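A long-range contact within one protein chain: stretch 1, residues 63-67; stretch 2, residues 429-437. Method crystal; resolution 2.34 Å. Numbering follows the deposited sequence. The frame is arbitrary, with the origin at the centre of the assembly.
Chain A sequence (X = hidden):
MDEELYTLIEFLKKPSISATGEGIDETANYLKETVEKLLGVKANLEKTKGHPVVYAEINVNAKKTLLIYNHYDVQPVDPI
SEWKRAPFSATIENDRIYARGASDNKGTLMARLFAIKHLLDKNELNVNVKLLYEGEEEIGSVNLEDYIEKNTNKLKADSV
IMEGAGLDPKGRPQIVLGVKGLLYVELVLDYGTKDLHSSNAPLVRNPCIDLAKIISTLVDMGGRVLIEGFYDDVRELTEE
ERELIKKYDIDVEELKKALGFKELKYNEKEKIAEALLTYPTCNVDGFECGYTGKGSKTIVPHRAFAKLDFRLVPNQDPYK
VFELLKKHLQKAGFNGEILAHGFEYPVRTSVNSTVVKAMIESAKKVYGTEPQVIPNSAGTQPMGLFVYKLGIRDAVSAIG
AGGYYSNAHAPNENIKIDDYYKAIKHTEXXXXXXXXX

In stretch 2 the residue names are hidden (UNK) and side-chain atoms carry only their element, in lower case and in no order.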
ATOM      1  N   LYS A  63     -30.890  33.798  31.056  1.00 40.59           N
ATOM      2  CA  LYS A  63     -29.874  33.463  32.044  1.00 44.60           C
ATOM      3  C   LYS A  63     -28.928  32.373  31.544  1.00 47.28           C
ATOM      4  O   LYS A  63     -27.769  32.312  31.959  1.00 49.85           O
ATOM      5  CB  LYS A  63     -30.538  33.020  33.350  1.00 48.52           C
ATOM      6  CG  LYS A  63     -31.287  34.132  34.064  1.00 49.46           C
ATOM      7  CD  LYS A  63     -31.921  33.643  35.360  1.00 52.38           C
ATOM      8  CE  LYS A  63     -32.581  34.783  36.122  1.00 38.61           C
ATOM      9  NZ  LYS A  63     -33.813  35.276  35.443  1.00 43.07           N
ATOM     10  N   LYS A  64     -29.429  31.514  30.661  1.00 32.99           N
ATOM     11  CA  LYS A  64     -28.639  30.408  30.123  1.00 41.89           C
ATOM     12  C   LYS A  64     -28.156  30.693  28.705  1.00 37.28           C
ATOM     13  O   LYS A  64     -28.870  31.306  27.907  1.00 39.41           O
ATOM     14  CB  LYS A  64     -29.457  29.118  30.129  1.00 39.15           C
ATOM     15  CG  LYS A  64     -29.620  28.498  31.506  1.00 45.85           C
ATOM     16  CD  LYS A  64     -30.525  27.286  31.437  1.00 52.16           C
ATOM     17  CE  LYS A  64     -30.579  26.539  32.755  1.00 50.15           C
ATOM     18  NZ  LYS A  64     -31.347  25.271  32.624  1.00 38.64           N
ATOM     19  N   THR A  65     -26.945  30.232  28.402  1.00 38.82           N
ATOM     20  CA  THR A  65     -26.354  30.395  27.076  1.00 27.68           C
ATOM     21  C   THR A  65     -25.933  29.042  26.519  1.00 35.89           C
ATOM     22  O   THR A  65     -25.184  28.301  27.161  1.00 38.37           O
ATOM     23  CB  THR A  65     -25.129  31.323  27.116  1.00 35.92           C
ATOM     24  OG1 THR A  65     -25.524  32.614  27.591  1.00 43.63           O
ATOM     25  CG2 THR A  65     -24.506  31.468  25.728  1.00 44.30           C
ATOM     26  N   LEU A  66     -26.418  28.736  25.320  1.00 32.10           N
ATOM     27  CA  LEU A  66     -26.093  27.493  24.637  1.00 29.45           C
ATOM     28  C   LEU A  66     -25.162  27.743  23.443  1.00 30.33           C
ATOM     29  O   LEU A  66     -25.423  28.608  22.610  1.00 30.47           O
ATOM     30  CB  LEU A  66     -27.381  26.814  24.164  1.00 29.06           C
ATOM     31  CG  LEU A  66     -27.225  25.551  23.315  1.00 36.15           C
ATOM     32  CD1 LEU A  66     -26.618  24.419  24.131  1.00 40.92           C
ATOM     33  CD2 LEU A  66     -28.562  25.137  22.724  1.00 34.88           C
ATOM     34  N   LEU A  67     -24.080  26.977  23.375  1.00 30.53           N
ATOM     35  CA  LEU A  67     -23.175  26.996  22.231  1.00 30.80           C
ATOM     36  C   LEU A  67     -23.513  25.825  21.315  1.00 37.08           C
ATOM     37  O   LEU A  67     -23.493  24.674  21.745  1.00 32.07           O
ATOM     38  CB  LEU A  67     -21.719  26.898  22.703  1.00 29.48           C
ATOM     39  CG  LEU A  67     -20.630  26.910  21.621  1.00 35.20           C
ATOM     40  CD1 LEU A  67     -20.706  28.172  20.780  1.00 37.10           C
ATOM     41  CD2 LEU A  67     -19.253  26.787  22.250  1.00 33.34           C
ATOM     42  N   UNK A 429     -38.285  21.478  20.705  1.00 46.03           N
ATOM     43  CA  UNK A 429     -38.610  20.953  22.027  1.00 27.79           C
ATOM     44  C   UNK A 429     -37.400  21.010  22.948  1.00 39.11           C
ATOM     45  O   UNK A 429     -37.536  21.306  24.136  1.00 34.65           O
ATOM     46  c   UNK A 429     -41.484  20.037  22.692  1.00 91.92           C
ATOM     47  c   UNK A 429     -39.128  19.518  21.933  1.00 36.31           C
ATOM     48  o   UNK A 429     -41.023  20.147  23.851  1.00 78.08           O
ATOM     49  c   UNK A 429     -40.612  19.413  21.616  1.00 65.33           C
ATOM     50  o   UNK A 429     -42.630  20.417  22.378  1.00111.24           O
ATOM     51  N   UNK A 430     -36.214  20.742  22.406  1.00 29.39           N
ATOM     52  CA  UNK A 430     -35.009  20.792  23.221  1.00 32.53           C
ATOM     53  C   UNK A 430     -34.766  22.204  23.749  1.00 38.27           C
ATOM     54  O   UNK A 430     -34.423  22.380  24.914  1.00 39.00           O
ATOM     55  c   UNK A 430     -32.483  20.744  23.044  1.00 41.18           C
ATOM     56  c   UNK A 430     -30.552  22.179  23.009  1.00 36.56           C
ATOM     57  c   UNK A 430     -31.744  21.756  22.450  1.00 33.69           C
ATOM     58  c   UNK A 430     -30.814  20.586  24.774  1.00 37.24           C
ATOM     59  c   UNK A 430     -32.008  20.167  24.212  1.00 26.28           C
ATOM     60  c   UNK A 430     -30.086  21.592  24.173  1.00 38.35           C
ATOM     61  c   UNK A 430     -33.786  20.298  22.447  1.00 31.95           C
ATOM     62  N   UNK A 431     -34.961  23.203  22.894  1.00 37.92           N
ATOM     63  CA  UNK A 431     -34.704  24.592  23.265  1.00 34.59           C
ATOM     64  C   UNK A 431     -35.765  25.151  24.225  1.00 34.56           C
ATOM     65  O   UNK A 431     -35.491  26.072  24.988  1.00 32.59           O
ATOM     66  c   UNK A 431     -33.703  26.069  19.772  1.00 28.85           C
ATOM     67  c   UNK A 431     -33.464  25.269  21.034  1.00 32.51           C
ATOM     68  c   UNK A 431     -34.635  25.476  22.013  1.00 31.16           C
ATOM     69  c   UNK A 431     -32.136  25.669  21.654  1.00 31.15           C
ATOM     70  N   UNK A 432     -36.979  24.618  24.158  1.00 34.43           N
ATOM     71  CA  UNK A 432     -38.049  25.042  25.059  1.00 44.97           C
ATOM     72  C   UNK A 432     -37.806  24.481  26.452  1.00 40.79           C
ATOM     73  O   UNK A 432     -38.132  25.103  27.458  1.00 54.97           O
ATOM     74  c   UNK A 432     -41.158  24.686  22.760  1.00 51.65           C
ATOM     75  c   UNK A 432     -42.123  25.677  22.137  1.00 75.12           C
ATOM     76  n   UNK A 432     -42.989  25.040  21.108  1.00 99.08           N
ATOM     77  c   UNK A 432     -39.403  24.555  24.542  1.00 39.62           C
ATOM     78  c   UNK A 432     -39.987  25.393  23.421  1.00 50.77           C
ATOM     79  N   UNK A 433     -37.194  23.304  26.486  1.00 41.40           N
ATOM     80  CA  UNK A 433     -37.078  22.506  27.693  1.00 38.93           C
ATOM     81  C   UNK A 433     -35.795  22.804  28.472  1.00 54.17           C
ATOM     82  O   UNK A 433     -35.803  22.843  29.706  1.00 45.79           O
ATOM     83  c   UNK A 433     -37.325  19.952  28.330  1.00 67.06           C
ATOM     84  c   UNK A 433     -37.492  18.642  27.597  1.00 38.15           C
ATOM     85  c   UNK A 433     -38.533  20.234  29.209  1.00 76.91           C
ATOM     86  c   UNK A 433     -37.119  21.037  27.284  1.00 39.27           C
ATOM     87  N   UNK A 434     -34.699  23.020  27.750  1.00 42.63           N
ATOM     88  CA  UNK A 434     -33.405  23.298  28.377  1.00 42.33           C
ATOM     89  C   UNK A 434     -33.451  24.437  29.400  1.00 46.58           C
ATOM     90  O   UNK A 434     -32.922  24.297  30.504  1.00 38.90           O
ATOM     91  c   UNK A 434     -32.344  23.597  27.312  1.00 42.71           C
ATOM     92  c   UNK A 434     -29.280  25.711  28.080  1.00 34.83           C
ATOM     93  c   UNK A 434     -30.495  25.294  27.567  1.00 33.50           C
ATOM     94  c   UNK A 434     -29.078  23.641  29.256  1.00 40.59           C
ATOM     95  c   UNK A 434     -30.289  23.232  28.734  1.00 40.24           C
ATOM     96  c   UNK A 434     -31.019  24.050  27.882  1.00 40.05           C
ATOM     97  o   UNK A 434     -27.373  25.298  29.437  1.00 49.02           O
ATOM     98  c   UNK A 434     -28.577  24.882  28.924  1.00 35.12           C
ATOM     99  N   UNK A 435     -34.083  25.567  29.045  1.00 35.59           N
ATOM    100  CA  UNK A 435     -34.052  26.697  29.980  1.00 35.83           C
ATOM    101  C   UNK A 435     -34.940  26.534  31.224  1.00 53.08           C
ATOM    102  O   UNK A 435     -34.726  27.259  32.195  1.00 40.62           O
ATOM    103  c   UNK A 435     -34.744  25.921  27.777  1.00 35.84           C
ATOM    104  c   UNK A 435     -34.527  27.877  29.124  1.00 46.93           C
ATOM    105  c   UNK A 435     -35.325  27.273  28.043  1.00 38.90           C
ATOM    106  N   UNK A 436     -35.899  25.612  31.208  1.00 38.67           N
ATOM    107  CA  UNK A 436     -36.786  25.442  32.361  1.00 51.22           C
ATOM    108  C   UNK A 436     -36.259  24.403  33.354  1.00 50.55           C
ATOM    109  O   UNK A 436     -36.673  24.385  34.511  1.00 42.88           O
ATOM    110  c   UNK A 436     -39.803  23.273  31.072  1.00 46.09           C
ATOM    111  c   UNK A 436     -38.253  25.107  31.954  1.00 40.61           C
ATOM    112  c   UNK A 436     -38.790  26.177  31.017  1.00 34.17           C
ATOM    113  c   UNK A 436     -38.368  23.718  31.320  1.00 43.85           C
ATOM    114  N   UNK A 437     -35.339  23.552  32.909  1.00 43.04           N
ATOM    115  CA  UNK A 437     -34.763  22.540  33.786  1.00 41.31           C
ATOM    116  C   UNK A 437     -33.646  23.134  34.633  1.00 57.11           C
ATOM    117  O   UNK A 437     -33.388  22.678  35.748  1.00 59.30           O
ATOM    118  OXT UNK A 437     -32.983  24.088  34.227  1.00 41.39           O
ATOM    119  c   UNK A 437     -35.273  20.547  32.197  1.00 58.81           C
ATOM    120  c   UNK A 437     -34.237  21.354  32.979  1.00 39.01           C
ATOM    121  c   UNK A 437     -34.579  19.474  31.373  1.00 46.60           C
ATOM    122  c   UNK A 437     -36.302  19.927  33.125  1.00 70.08           C
TER

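Position 429 carries three side-chain carbons in a row, the third bearing two oxygens: a carboxylate on a two-carbon stem. It lies within the helix, and its side chain is out of reach of stretch 1, so the contact asks nothing of it. This is Glu 429.

Position 430 has one carbon leading to a six-carbon ring with no further atom, and a ring carbon meets Leu 66 CD2 edge-on, which makes it Phe 430. Its CA-to-CB bond points sideways, but the end of the ring comes nearer, and Leu 66 CD2 lies 3.6 Å from Phe 430 CE2, near the ring plane.

Position 431 shows four carbons forked at the second, and a branch-end carbon meets Leu 66 CD2. The pattern is that of leucine: Leu 431. It too starts out sideways and reaches inward with its end, bringing its CD2 to 3.8 Å from Leu 66 CD2. One methyl of the strand thus touches two consecutive residues of the helix.

At position 432, four carbons in a row end in a nitrogen, and the side chain is out of reach of stretch 1. It is Lys 432.

Position 433 repeats the four carbons forked at the second, again out of reach, so it is Leu 433. An identical shape two residues from Leu 431 plays no part here, because the helix turns it elsewhere.

Position 434 has one carbon, then a six-carbon ring bearing one oxygen. It points toward stretch 1 and lays one ring face against the aliphatic stem of Lys 64, whose CD sits 4.2 Å from the ring centroid. The residue is Tyr 434. Its CE2 also lies 4.5 Å from Leu 66 CB, and its hydroxyl is hydrogen-bonded elsewhere in the structure.

Position 435 has three carbons closing a ring onto the backbone nitrogen, and its CA meets Lys 64 CD. It can only be proline. The contact is made through the backbone, Pro 435 CA lying 3.9 Å from Lys 64 CD.

Position 436 has four carbons forked at the first, one arm two carbons long, and none of them touches stretch 1. It is Ile 436, and it points away.

Position 437 has four carbons forked at the second and a second backbone oxygen, OXT, which meets Lys 64 NZ. This is Leu 437, the chain terminus. Its side-chain end leads away; the terminal carboxylate does the work.

The rule to be read here is an alternation. Lys 64 and Leu 66 point toward stretch 2 while Thr 65 between them points away, as an extended backbone allows. Leu 66 supplies the buried, apolar end, packing on Phe 430, Leu 431 and Tyr 434. Lys 64, with chi2 to chi4 all t, runs out over the tyrosine face, its NZ 4.6 Å from the Tyr 434 ring centroid in a cation-pi arrangement. Lys 64 NZ donates to Tyr 434 O at 2.8 Å and to Leu 437 OXT at 2.6 Å, the latter a salt bridge. One long side chain therefore lies over an aromatic face with both CD and NZ, while its charge also binds two backbone oxygens.

Stretch 2, residues 429-437: EFLKLYPIL
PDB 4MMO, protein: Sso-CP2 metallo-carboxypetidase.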